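Local coordinates for mitogen-activated protein kinase, putative (Map kinase-like protein) (Leishmania major, PDB 3PG1) that probably transfers phosphate from ATP to serine or threonine residues of other proteins, as a parasite member of the MAP kinase family, at residues A[236-239]-A[240-243]. Numbering follows the deposited sequence.
Sequences GSTF and YNQL
The rings of Phe239 and Tyr240 meet as an edge-to-face pair: the CD2 edge of Phe239 stands over the centre of one Tyr240 face, with the planes at 84° and the centroids 5.2 Å apart. One face of Phe239 carries Leu243, whose CD1 methyl lies toward the rim, 3.7 Å from Phe239 CZ, in a CH-pi contact; Tyr240 CE1 sits at the Phe239 edge. An aromatic ring suits this first turn of the helix because edge and face can each serve a different neighbour.

The amide of Asn241 is the third flat group. Its ND2 donates in its own plane to Ser237 OG (2.9 Å) almost straight, at 175°, serine offering a hydroxyl acceptor on a short side chain, while OD1 receives Ser237 N on an in-plane lone pair at 2.7 Å and Thr238 N from above the plane. With CG between its own backbone N and carbonyl carbon (chi1 81°), this amide folds back over the incoming loop, and asparagine, both donor and acceptor, can bind it at several points. Thr238 is the N-cap: OG1 accepts from Asn241 N at 3.0 Å, and the return bond from Thr238 N to OD1 completes a capping box. Threonine suits the N-cap because its short side chain carries a hydroxyl that can accept a backbone N-H of the first turn. Gln242 OE1 takes a weak bond from Gly236 N, while its NE2 donates to Phe234 O.

The box caps the N-terminal end of helix 239-250, where the loop after helix 214-229 runs into it, in the helical lobe of the kinase fold. Gly236 O is bound by Arg197 and Trp198, Tyr240 OH bonds to Tyr269 O, and Phe239 and Leu243 rest on Leu270 and on Val205 of helix 202-205.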
loop_
_atom_site.group_PDB
_atom_site.type_symbol
_atom_site.label_atom_id
_atom_site.label_comp_id
_atom_site.label_asym_id
_atom_site.label_seq_id
_atom_site.Cartn_x
_atom_site.Cartn_y
_atom_site.Cartn_z
ATOM N N GLY A 236 -3.311 19.024 5.302
ATOM C CA GLY A 236 -4.014 20.000 4.491
ATOM C C GLY A 236 -5.408 19.541 4.114
ATOM O O GLY A 236 -5.751 18.371 4.281
ATOM N N SER A 237 -6.189 20.433 3.548
ATOM C CA SER A 237 -7.561 20.114 3.129
ATOM C C SER A 237 -7.832 20.504 1.686
ATOM O O SER A 237 -8.951 20.301 1.199
ATOM C CB SER A 237 -8.557 20.812 4.043
ATOM O OG SER A 237 -8.460 22.222 3.900
ATOM N N THR A 238 -6.864 21.162 1.025
ATOM C CA THR A 238 -7.063 21.625 -0.355
ATOM C C THR A 238 -5.764 21.487 -1.083
ATOM O O THR A 238 -4.706 21.351 -0.456
ATOM C CB THR A 238 -7.529 23.131 -0.474
ATOM O OG1 THR A 238 -6.454 24.013 -0.114
ATOM C CG2 THR A 238 -8.787 23.473 0.345
ATOM N N PHE A 239 -5.815 21.604 -2.406
ATOM C CA PHE A 239 -4.618 21.581 -3.246
ATOM C C PHE A 239 -3.619 22.685 -2.773
ATOM O O PHE A 239 -2.447 22.397 -2.588
ATOM C CB PHE A 239 -5.056 21.843 -4.717
ATOM C CG PHE A 239 -3.922 22.103 -5.682
ATOM C CD1 PHE A 239 -3.309 21.054 -6.361
ATOM C CD2 PHE A 239 -3.541 23.402 -5.997
ATOM C CE1 PHE A 239 -2.253 21.299 -7.247
ATOM C CE2 PHE A 239 -2.490 23.645 -6.873
ATOM C CZ PHE A 239 -1.864 22.588 -7.512
ATOM N N TYR A 240 -4.089 23.934 -2.572
ATOM C CA TYR A 240 -3.161 25.009 -2.194
ATOM C C TYR A 240 -2.636 24.915 -0.779
ATOM O O TYR A 240 -1.451 25.176 -0.546
ATOM C CB TYR A 240 -3.777 26.399 -2.413
ATOM C CG TYR A 240 -4.141 26.713 -3.848
ATOM C CD1 TYR A 240 -3.155 26.978 -4.796
ATOM C CD2 TYR A 240 -5.472 26.786 -4.251
ATOM C CE1 TYR A 240 -3.486 27.304 -6.107
ATOM C CE2 TYR A 240 -5.810 27.093 -5.566
ATOM C CZ TYR A 240 -4.814 27.352 -6.491
ATOM O OH TYR A 240 -5.135 27.725 -7.770
ATOM N N ASN A 241 -3.516 24.592 0.174
ATOM C CA ASN A 241 -3.112 24.574 1.557
ATOM C C ASN A 241 -2.269 23.367 1.923
ATOM O O ASN A 241 -1.485 23.448 2.864
ATOM C CB ASN A 241 -4.239 24.951 2.526
ATOM C CG ASN A 241 -5.217 23.841 2.875
ATOM O OD1 ASN A 241 -4.842 22.701 3.021
ATOM N ND2 ASN A 241 -6.498 24.169 3.046
ATOM N N GLN A 242 -2.379 22.279 1.137
ATOM C CA GLN A 242 -1.546 21.079 1.295
ATOM C C GLN A 242 -0.141 21.450 0.802
ATOM O O GLN A 242 0.861 21.200 1.481
ATOM C CB GLN A 242 -2.105 19.898 0.443
ATOM C CG GLN A 242 -1.257 18.575 0.577
ATOM C CD GLN A 242 -1.394 17.928 1.953
ATOM O OE1 GLN A 242 -2.397 18.076 2.631
ATOM N NE2 GLN A 242 -0.417 17.152 2.379
ATOM N N LEU A 243 -0.064 22.074 -0.362
ATOM C CA LEU A 243 1.244 22.521 -0.891
ATOM C C LEU A 243 1.881 23.574 0.001
ATOM O O LEU A 243 3.103 23.540 0.192
ATOM C CB LEU A 243 1.149 23.021 -2.333
ATOM C CG LEU A 243 0.977 21.898 -3.401
ATOM C CD1 LEU A 243 0.679 22.489 -4.772
ATOM C CD2 LEU A 243 2.237 20.906 -3.450
#